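Side-chain contacts in lovastatin nonaketide synthase mokA (Monascus pilosus, PDB 6AD3), which forms the polyketide of the lovastatin (monacolin K) precursor dihydromonacolin L in an iterative nine-step synthesis, and is represented here by its condensation domain: residues F314-R317 with E318-K322; R357-V360 with D361-A364; H383-F386 with G387-L390. The protein carries 1 engineered substitution. One frame throughout, in Å; residues are numbered along the deposited sequence.

Interaction 1: F314-R317 with E318-K322; sequences FRIR and ERSRK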
ATOM      1  N   PHE A 314      -9.248   3.539 -22.236  1.00 17.67           N
ATOM      2  CA  PHE A 314      -8.657   3.934 -23.522  1.00 19.26           C
ATOM      3  C   PHE A 314      -8.635   5.444 -23.680  1.00 19.01           C
ATOM      4  O   PHE A 314      -7.602   6.019 -24.072  1.00 19.61           O
ATOM      5  CB  PHE A 314      -9.410   3.259 -24.678  1.00 19.45           C
ATOM      6  CG  PHE A 314      -9.018   3.777 -26.049  1.00 19.84           C
ATOM      7  CD1 PHE A 314      -7.871   3.310 -26.668  1.00 25.96           C
ATOM      8  CD2 PHE A 314      -9.733   4.778 -26.639  1.00 22.10           C
ATOM      9  CE1 PHE A 314      -7.493   3.803 -27.902  1.00 32.36           C
ATOM     10  CE2 PHE A 314      -9.383   5.261 -27.890  1.00 27.84           C
ATOM     11  CZ  PHE A 314      -8.270   4.757 -28.524  1.00 27.00           C
ATOM     12  N   ARG A 315      -9.760   6.118 -23.417  1.00 18.20           N
ATOM     13  CA  ARG A 315      -9.810   7.564 -23.526  1.00 19.94           C
ATOM     14  C   ARG A 315      -8.840   8.222 -22.557  1.00 17.71           C
ATOM     15  O   ARG A 315      -8.228   9.241 -22.865  1.00 19.28           O
ATOM     16  CB  ARG A 315     -11.228   8.088 -23.273  1.00 20.74           C
ATOM     17  CG  ARG A 315     -12.196   7.720 -24.380  1.00 23.52           C
ATOM     18  CD  ARG A 315     -13.521   8.453 -24.285  1.00 24.74           C
ATOM     19  NE  ARG A 315     -14.447   7.814 -25.216  1.00 30.61           N
ATOM     20  CZ  ARG A 315     -15.315   6.875 -24.866  1.00 33.59           C
ATOM     21  NH1 ARG A 315     -15.645   6.743 -23.578  1.00 25.23           N
ATOM     22  NH2 ARG A 315     -15.987   6.205 -25.811  1.00 32.14           N
ATOM     23  N   ILE A 316      -8.726   7.663 -21.374  1.00 17.19           N
ATOM     24  CA  ILE A 316      -7.785   8.199 -20.428  1.00 18.47           C
ATOM     25  C   ILE A 316      -6.334   8.073 -20.936  1.00 16.78           C
ATOM     26  O   ILE A 316      -5.559   9.014 -20.843  1.00 18.39           O
ATOM     27  CB  ILE A 316      -7.978   7.549 -19.051  1.00 17.04           C
ATOM     28  CG1 ILE A 316      -9.290   8.055 -18.444  1.00 18.76           C
ATOM     29  CG2 ILE A 316      -6.803   7.895 -18.120  1.00 18.69           C
ATOM     30  CD1 ILE A 316      -9.694   7.290 -17.177  1.00 18.07           C
ATOM     31  N   ARG A 317      -5.982   6.955 -21.543  1.00 19.25           N
ATOM     32  CA  ARG A 317      -4.630   6.831 -22.097  1.00 20.13           C
ATOM     33  C   ARG A 317      -4.411   7.844 -23.198  1.00 21.34           C
ATOM     34  O   ARG A 317      -3.368   8.488 -23.252  1.00 20.07           O
ATOM     35  CB  ARG A 317      -4.358   5.418 -22.619  1.00 21.03           C
ATOM     36  CG  ARG A 317      -4.331   4.365 -21.520  1.00 26.31           C
ATOM     37  CD  ARG A 317      -3.745   3.035 -22.004  1.00 26.33           C
ATOM     38  NE  ARG A 317      -4.452   2.490 -23.152  1.00 26.74           N
ATOM     39  CZ  ARG A 317      -5.569   1.776 -23.067  1.00 33.30           C
ATOM     40  NH1 ARG A 317      -6.072   1.481 -21.886  1.00 30.88           N
ATOM     41  NH2 ARG A 317      -6.144   1.314 -24.168  1.00 36.23           N
ATOM     42  N   GLU A 318      -5.417   8.026 -24.051  1.00 20.53           N
ATOM     43  CA  GLU A 318      -5.287   8.966 -25.195  1.00 20.68           C
ATOM     44  C   GLU A 318      -5.116  10.394 -24.724  1.00 20.23           C
ATOM     45  O   GLU A 318      -4.234  11.110 -25.199  1.00 21.83           O
ATOM     46  CB  GLU A 318      -6.493   8.865 -26.145  1.00 23.75           C
ATOM     47  CG  GLU A 318      -6.626   7.491 -26.754  1.00 29.78           C
ATOM     48  CD  GLU A 318      -5.333   7.028 -27.424  1.00 35.73           C
ATOM     49  OE1 GLU A 318      -4.582   6.195 -26.827  1.00 48.84           O
ATOM     50  OE2 GLU A 318      -5.015   7.591 -28.472  1.00 38.97           O
ATOM     51  N   ARG A 319      -6.027  10.853 -23.870  1.00 19.18           N
ATOM     52  CA  ARG A 319      -6.035  12.245 -23.430  1.00 22.16           C
ATOM     53  C   ARG A 319      -4.809  12.544 -22.506  1.00 18.46           C
ATOM     54  O   ARG A 319      -4.245  13.603 -22.586  1.00 17.80           O
ATOM     55  CB  ARG A 319      -7.374  12.606 -22.725  1.00 24.12           C
ATOM     56  CG  ARG A 319      -8.689  12.390 -23.548  1.00 28.23           C
ATOM     57  CD  ARG A 319      -8.616  12.669 -25.046  1.00 33.05           C
ATOM     58  NE  ARG A 319      -8.599  14.109 -25.358  1.00 35.04           N
ATOM     59  CZ  ARG A 319      -9.667  14.847 -25.635  1.00 30.85           C
ATOM     60  NH1 ARG A 319     -10.906  14.323 -25.648  1.00 26.78           N
ATOM     61  NH2 ARG A 319      -9.510  16.148 -25.790  1.00 32.71           N
ATOM     62  N   SER A 320      -4.370  11.563 -21.724  1.00 18.66           N
ATOM     63  CA  SER A 320      -3.138  11.687 -20.954  1.00 21.43           C
ATOM     64  C   SER A 320      -1.926  11.949 -21.874  1.00 20.24           C
ATOM     65  O   SER A 320      -1.215  12.951 -21.733  1.00 22.32           O
ATOM     66  CB  SER A 320      -2.925  10.440 -20.101  1.00 20.26           C
ATOM     67  OG  SER A 320      -3.938  10.402 -19.103  1.00 18.89           O
ATOM     68  N   ARG A 321      -1.786  11.128 -22.892  1.00 20.35           N
ATOM     69  CA  ARG A 321      -0.687  11.298 -23.808  1.00 25.85           C
ATOM     70  C   ARG A 321      -0.759  12.664 -24.436  1.00 24.30           C
ATOM     71  O   ARG A 321       0.242  13.325 -24.585  1.00 24.79           O
ATOM     72  CB  ARG A 321      -0.658  10.203 -24.879  1.00 27.69           C
ATOM     73  CG  ARG A 321       0.522  10.390 -25.843  1.00 36.43           C
ATOM     74  CD  ARG A 321       0.449   9.490 -27.065  1.00 33.00           C
ATOM     75  NE  ARG A 321      -0.347   8.337 -26.761  1.00 45.68           N
ATOM     76  CZ  ARG A 321      -1.591   8.156 -27.171  1.00 41.23           C
ATOM     77  NH1 ARG A 321      -2.097   8.917 -28.138  1.00 38.17           N
ATOM     78  NH2 ARG A 321      -2.264   7.104 -26.729  1.00 45.59           N
ATOM     79  N   LYS A 322      -1.932  13.092 -24.849  1.00 23.23           N
ATOM     80  CA  LYS A 322      -2.000  14.346 -25.604  1.00 25.27           C
ATOM     81  C   LYS A 322      -1.689  15.544 -24.728  1.00 26.37           C
ATOM     82  O   LYS A 322      -1.233  16.575 -25.227  1.00 26.50           O
ATOM     83  CB  LYS A 322      -3.353  14.500 -26.276  1.00 31.45           C
ATOM     84  CG  LYS A 322      -3.588  13.468 -27.357  1.00 35.35           C
ATOM     85  CD  LYS A 322      -4.669  13.904 -28.338  1.00 43.53           C
ATOM     86  CE  LYS A 322      -6.055  13.455 -27.905  1.00 47.31           C
ATOM     87  NZ  LYS A 322      -7.021  13.552 -29.045  1.00 45.47           N
TER

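Interaction 2: R357-V360 with D361-A364; sequences RTNV and DELA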
ATOM      1  N   ARG A 357      11.565   2.668  -4.619  1.00 16.12           N
ATOM      2  CA  ARG A 357      12.593   1.837  -5.206  1.00 16.42           C
ATOM      3  C   ARG A 357      13.068   2.552  -6.465  1.00 20.81           C
ATOM      4  O   ARG A 357      12.318   2.710  -7.398  1.00 22.87           O
ATOM      5  CB  ARG A 357      12.022   0.471  -5.543  1.00 17.51           C
ATOM      6  CG  ARG A 357      11.637  -0.351  -4.329  1.00 14.35           C
ATOM      7  CD  ARG A 357      10.791  -1.533  -4.732  1.00 14.95           C
ATOM      8  NE  ARG A 357      10.174  -2.272  -3.636  1.00 12.90           N
ATOM      9  CZ  ARG A 357      10.602  -3.449  -3.199  1.00 14.17           C
ATOM     10  NH1 ARG A 357      11.669  -4.000  -3.730  1.00 13.28           N
ATOM     11  NH2 ARG A 357       9.969  -4.078  -2.229  1.00 14.97           N
ATOM     12  N   THR A 358      14.335   2.945  -6.427  1.00 24.01           N
ATOM     13  CA  THR A 358      14.935   3.968  -7.258  1.00 33.96           C
ATOM     14  C   THR A 358      16.186   3.515  -8.047  1.00 40.41           C
ATOM     15  O   THR A 358      16.853   4.339  -8.662  1.00 41.47           O
ATOM     16  CB  THR A 358      15.321   5.196  -6.375  1.00 40.57           C
ATOM     17  OG1 THR A 358      16.584   4.989  -5.746  1.00 49.77           O
ATOM     18  CG2 THR A 358      14.340   5.408  -5.252  1.00 55.35           C
ATOM     19  N   ASN A 359      16.528   2.240  -7.967  1.00 25.42           N
ATOM     20  CA  ASN A 359      17.669   1.684  -8.665  1.00 23.89           C
ATOM     21  C   ASN A 359      17.560   0.168  -8.742  1.00 23.44           C
ATOM     22  O   ASN A 359      16.674  -0.415  -8.168  1.00 19.62           O
ATOM     23  CB  ASN A 359      18.981   2.125  -8.050  1.00 23.85           C
ATOM     24  CG  ASN A 359      19.192   1.571  -6.673  1.00 29.27           C
ATOM     25  OD1 ASN A 359      18.891   0.435  -6.403  1.00 28.46           O
ATOM     26  ND2 ASN A 359      19.706   2.382  -5.798  1.00 31.81           N
ATOM     27  N   VAL A 360      18.466  -0.451  -9.473  1.00 20.00           N
ATOM     28  CA  VAL A 360      18.342  -1.847  -9.794  1.00 20.85           C
ATOM     29  C   VAL A 360      18.234  -2.679  -8.524  1.00 18.47           C
ATOM     30  O   VAL A 360      17.402  -3.541  -8.436  1.00 19.51           O
ATOM     31  CB  VAL A 360      19.623  -2.277 -10.550  1.00 25.39           C
ATOM     32  CG1 VAL A 360      19.777  -3.781 -10.650  1.00 31.08           C
ATOM     33  CG2 VAL A 360      19.665  -1.621 -11.911  1.00 33.17           C
ATOM     34  N   ASP A 361      19.092  -2.412  -7.558  1.00 17.86           N
ATOM     35  CA  ASP A 361      19.081  -3.198  -6.344  1.00 19.31           C
ATOM     36  C   ASP A 361      17.804  -3.002  -5.522  1.00 16.89           C
ATOM     37  O   ASP A 361      17.243  -3.946  -5.043  1.00 16.28           O
ATOM     38  CB  ASP A 361      20.322  -2.941  -5.521  1.00 22.48           C
ATOM     39  CG  ASP A 361      21.524  -3.761  -6.000  1.00 26.22           C
ATOM     40  OD1 ASP A 361      21.393  -4.616  -6.866  1.00 23.92           O
ATOM     41  OD2 ASP A 361      22.604  -3.558  -5.477  1.00 34.10           O
ATOM     42  N   GLU A 362      17.356  -1.762  -5.393  1.00 15.64           N
ATOM     43  CA  GLU A 362      16.122  -1.475  -4.677  1.00 18.36           C
ATOM     44  C   GLU A 362      14.922  -2.153  -5.306  1.00 16.98           C
ATOM     45  O   GLU A 362      14.036  -2.585  -4.628  1.00 16.03           O
ATOM     46  CB  GLU A 362      15.857   0.034  -4.619  1.00 20.87           C
ATOM     47  CG  GLU A 362      16.908   0.776  -3.832  1.00 24.42           C
ATOM     48  CD  GLU A 362      16.739   2.308  -3.882  1.00 27.52           C
ATOM     49  OE1 GLU A 362      17.447   2.953  -3.100  1.00 36.19           O
ATOM     50  OE2 GLU A 362      16.155   2.847  -4.865  1.00 35.65           O
ATOM     51  N   LEU A 363      14.893  -2.232  -6.635  1.00 16.01           N
ATOM     52  CA  LEU A 363      13.803  -2.893  -7.312  1.00 15.83           C
ATOM     53  C   LEU A 363      13.781  -4.395  -7.067  1.00 14.22           C
ATOM     54  O   LEU A 363      12.707  -4.979  -7.030  1.00 15.52           O
ATOM     55  CB  LEU A 363      13.863  -2.633  -8.815  1.00 15.22           C
ATOM     56  CG  LEU A 363      13.553  -1.207  -9.223  1.00 19.08           C
ATOM     57  CD1 LEU A 363      14.043  -0.980 -10.680  1.00 19.94           C
ATOM     58  CD2 LEU A 363      12.055  -0.938  -9.129  1.00 18.81           C
ATOM     59  N   ALA A 364      14.967  -5.012  -6.955  1.00 14.22           N
ATOM     60  CA  ALA A 364      15.104  -6.479  -6.835  1.00 16.63           C
ATOM     61  C   ALA A 364      14.991  -6.980  -5.393  1.00 16.29           C
ATOM     62  O   ALA A 364      14.701  -8.140  -5.152  1.00 16.87           O
ATOM     63  CB  ALA A 364      16.426  -6.922  -7.442  1.00 18.62           C
TER

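Interaction 3: H383-F386 with G387-L390; sequences HITF and GEHL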
ATOM      1  N   HIS A 383     -12.834  26.886 -11.805  1.00 37.38           N
ATOM      2  CA  HIS A 383     -13.182  27.260 -13.184  1.00 37.45           C
ATOM      3  C   HIS A 383     -12.116  26.886 -14.222  1.00 36.00           C
ATOM      4  O   HIS A 383     -12.352  27.023 -15.440  1.00 34.53           O
ATOM      5  CB  HIS A 383     -13.499  28.768 -13.276  1.00 44.42           C
ATOM      6  CG  HIS A 383     -12.344  29.649 -12.918  1.00 51.99           C
ATOM      7  ND1 HIS A 383     -11.309  29.916 -13.791  1.00 55.87           N
ATOM      8  CD2 HIS A 383     -12.054  30.318 -11.775  1.00 55.11           C
ATOM      9  CE1 HIS A 383     -10.424  30.699 -13.199  1.00 56.73           C
ATOM     10  NE2 HIS A 383     -10.854  30.960 -11.976  1.00 60.94           N
ATOM     11  N   ILE A 384     -10.968  26.368 -13.782  1.00 31.97           N
ATOM     12  CA  ILE A 384      -9.992  25.860 -14.747  1.00 26.99           C
ATOM     13  C   ILE A 384     -10.512  24.550 -15.339  1.00 24.28           C
ATOM     14  O   ILE A 384     -11.497  23.992 -14.834  1.00 24.87           O
ATOM     15  CB  ILE A 384      -8.614  25.656 -14.146  1.00 30.97           C
ATOM     16  CG1 ILE A 384      -8.614  24.498 -13.151  1.00 28.03           C
ATOM     17  CG2 ILE A 384      -8.108  26.934 -13.503  1.00 34.41           C
ATOM     18  CD1 ILE A 384      -7.209  24.144 -12.725  1.00 29.07           C
ATOM     19  N   THR A 385     -10.013  24.195 -16.521  1.00 23.98           N
ATOM     20  CA  THR A 385     -10.471  23.013 -17.210  1.00 23.27           C
ATOM     21  C   THR A 385      -9.750  21.793 -16.614  1.00 22.25           C
ATOM     22  O   THR A 385      -8.697  21.918 -16.017  1.00 21.68           O
ATOM     23  CB  THR A 385     -10.183  23.057 -18.720  1.00 22.86           C
ATOM     24  OG1 THR A 385      -8.775  22.972 -18.932  1.00 22.45           O
ATOM     25  CG2 THR A 385     -10.732  24.357 -19.373  1.00 24.45           C
ATOM     26  N   PHE A 386     -10.297  20.613 -16.861  1.00 20.30           N
ATOM     27  CA  PHE A 386      -9.658  19.402 -16.383  1.00 18.72           C
ATOM     28  C   PHE A 386      -8.310  19.254 -17.045  1.00 19.60           C
ATOM     29  O   PHE A 386      -7.354  18.936 -16.393  1.00 20.13           O
ATOM     30  CB  PHE A 386     -10.506  18.159 -16.618  1.00 19.18           C
ATOM     31  CG  PHE A 386      -9.933  16.915 -15.976  1.00 17.49           C
ATOM     32  CD1 PHE A 386     -10.057  16.725 -14.614  1.00 21.29           C
ATOM     33  CD2 PHE A 386      -9.105  16.064 -16.680  1.00 18.62           C
ATOM     34  CE1 PHE A 386      -9.453  15.632 -13.984  1.00 20.04           C
ATOM     35  CE2 PHE A 386      -8.464  14.980 -16.039  1.00 19.14           C
ATOM     36  CZ  PHE A 386      -8.632  14.796 -14.692  1.00 18.41           C
ATOM     37  N   GLY A 387      -8.221  19.572 -18.336  1.00 21.29           N
ATOM     38  CA  GLY A 387      -6.956  19.483 -19.035  1.00 20.27           C
ATOM     39  C   GLY A 387      -5.873  20.301 -18.369  1.00 21.66           C
ATOM     40  O   GLY A 387      -4.718  19.869 -18.288  1.00 22.28           O
ATOM     41  N   GLU A 388      -6.208  21.530 -17.998  1.00 20.90           N
ATOM     42  CA  GLU A 388      -5.284  22.405 -17.277  1.00 23.33           C
ATOM     43  C   GLU A 388      -4.881  21.813 -15.923  1.00 20.79           C
ATOM     44  O   GLU A 388      -3.724  21.863 -15.532  1.00 22.00           O
ATOM     45  CB  GLU A 388      -5.911  23.794 -17.085  1.00 24.49           C
ATOM     46  CG  GLU A 388      -6.185  24.483 -18.418  1.00 29.67           C
ATOM     47  CD  GLU A 388      -6.960  25.796 -18.290  1.00 31.57           C
ATOM     48  OE1 GLU A 388      -7.784  25.944 -17.382  1.00 32.03           O
ATOM     49  OE2 GLU A 388      -6.851  26.611 -19.222  1.00 44.69           O
ATOM     50  N   HIS A 389      -5.847  21.224 -15.244  1.00 22.41           N
ATOM     51  CA  HIS A 389      -5.611  20.639 -13.927  1.00 19.68           C
ATOM     52  C   HIS A 389      -4.747  19.398 -14.052  1.00 19.07           C
ATOM     53  O   HIS A 389      -3.945  19.097 -13.164  1.00 19.43           O
ATOM     54  CB  HIS A 389      -6.925  20.292 -13.307  1.00 22.38           C
ATOM     55  CG  HIS A 389      -6.826  19.844 -11.885  1.00 20.71           C
ATOM     56  ND1 HIS A 389      -6.208  20.597 -10.911  1.00 23.57           N
ATOM     57  CD2 HIS A 389      -7.396  18.798 -11.251  1.00 21.38           C
ATOM     58  CE1 HIS A 389      -6.445  20.057  -9.728  1.00 28.39           C
ATOM     59  NE2 HIS A 389      -7.121  18.934  -9.913  1.00 21.98           N
ATOM     60  N   LEU A 390      -4.933  18.665 -15.143  1.00 20.75           N
ATOM     61  CA  LEU A 390      -4.123  17.488 -15.418  1.00 20.40           C
ATOM     62  C   LEU A 390      -2.669  17.868 -15.590  1.00 20.76           C
ATOM     63  O   LEU A 390      -1.748  17.244 -15.021  1.00 21.37           O
ATOM     64  CB  LEU A 390      -4.637  16.791 -16.682  1.00 23.88           C
ATOM     65  CG  LEU A 390      -3.838  15.599 -17.180  1.00 21.91           C
ATOM     66  CD1 LEU A 390      -3.708  14.507 -16.128  1.00 24.34           C
ATOM     67  CD2 LEU A 390      -4.476  15.031 -18.435  1.00 24.56           C
TER

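Interaction 1: F314-R317 with E318-K322
One exposed flank of helix 310-322 carries an i to i+4 pairing of Phe314 with Glu318, continued one step further by Arg321. Helical bonds hold the frame, for instance Glu318 N to Phe314 O at 3.0 Å. Glu318 CG stands anti to the carbonyl carbon (chi1 -62°), over one face of the Phe314 ring, and the bend at chi2 (-53°) then folds the carboxylate along that ring. Glu318 CG sits 3.8 Å from the centroid of the Phe314 ring in a CH-pi contact, displaced toward the rim. Carboxylate and ring are nearly parallel, 5° apart, so the two flat groups stack. Glu318 then turns its oxygens to the guanidinium of Arg321 in a two-armed salt bridge. Arg321 NH1 reaches Glu318 OE2 at 3.2 Å, from well above the carboxylate plane. The other arm, Arg321 NH2 to Glu318 OE1, is modelled at 2.5 Å, a length too short to be taken literally. Paired in this way, the carboxylate probably keeps its charge. On the buried flank, Ile316 packs against Phe330 and Tyr331 of helix 327-343 and Leu507 of helix 495-512. Here Ser320 doubles the helical bond to Ile316 O. Its amide N comes from one side of the carbonyl plane at 2.9 Å from Ile316 O, while Ser320 OG meets Ile316 O from the opposite face at 2.8 Å.

Interaction 2: R357-V360 with D361-A364
Arg357 runs alongside the first turn of helix 360-364, passing Glu362 and Leu363 on the way to its guanidinium. Its CB lies 3.9 Å from Leu363 CD2. CG comes next, 3.3 Å from Glu362 O, and Arg357 CD stays beside that same carbonyl at 3.4 Å. The chain is extended from CG to NE, so its methylenes slide past the oxygen and only the end of the group bonds to it. Arg357 NH1 gives a hydrogen bond of 2.9 Å to Glu362 O, nearly in line with the carbonyl but tilted 29° from the guanidinium plane. The same nitrogen has its strongest partner in Gly365 O just downstream, while NH2 turns to Asp212 and Thr215.

The turn itself is capped by Asn359. With chi1 at 67°, its amide swings back over the helix start, and Asn359 OD1 accepts from Glu362 N at 2.9 Å in an almost straight bond. The Glu362 side chain returns across the Asn359 amide, their planes stacked 27° apart, and carries OE2 to Thr358 N and OG1; both approaches are implausibly short as modelled, so their lengths are doubtful.

Asp212 occupies the aspartate position of the HHxxxDG-type motif of condensation domains, where an aspartate-arginine salt bridge is a familiar structural feature. Arg357 thus ties the loop after strand 348-354 to the start of helix 213-227, with Phe369 also against its side chain.

Interaction 3: H383-F386 with G387-L390
A capping box opens helix 386-401: Thr385 at the N-cap and Glu388 three residues on exchange side-chain-to-backbone bonds. Thr385 OG1 accepts from Glu388 N at 3.1 Å in a fairly straight bond. The hydroxyl can do so because chi1 of 68° sets it between the backbone N and the carbonyl carbon, facing the first turn. In return, the extended glutamate chain reaches back and Thr385 N donates to Glu388 OE1 at 3.0 Å. That amide comes from above the carboxylate, 41° out of its plane. Glu388 CG passes close by the hydroxyl, 3.0 Å from Thr385 OG1, and OE1 goes on to rest on Ile384 CB. The amide of the N-cap residue and one in the first turn each thereby gain a side-chain acceptor, and the carboxylate lies by the N-terminal end, where the helix dipole would probably steady its charge.

On the inner side, the Ile384 chain reaches under the turn until CD1 is 3.9 Å from His389 CB. The His389 imidazole goes on to bond through NE2 to His336. Phe386 leads inward, with CE2 4.3 Å from Leu390 CB; its ring stacks on Phe510 and meets Phe330 at an angle. Backbone bonds from Ile384, Phe386 and Gly387 to Leu518, Leu516 and Pro514 join this helix start to the C-terminal tail. Regular helical bonding begins with His389 N to Thr385 O, the usual continuation of the reciprocal Thr-Glu capping box at a helix N-terminus.

Along the chain the contacts follow in the order 1, 2, 3, all within the condensation domain. Interactions 1 and 3 are neighbours, with centres 15 Å apart and nearest atoms about 4 Å apart. Phe330 of helix 327-343 serves both, touching Ile316 and Ser320 in one and Phe386 and Leu390 in the other, and helix 495-512 packs against both as well. Interaction 2 lies apart, its centre 29 Å from that of interaction 1 and 34 Å from that of interaction 3. It lies in the connection from strand 348-354 to strand 371-377, adjacent strands at one edge of the six-stranded sheet. Interactions 1 and 3 thus share one cluster of helices, whereas interaction 2 links to the segment bearing Asp212.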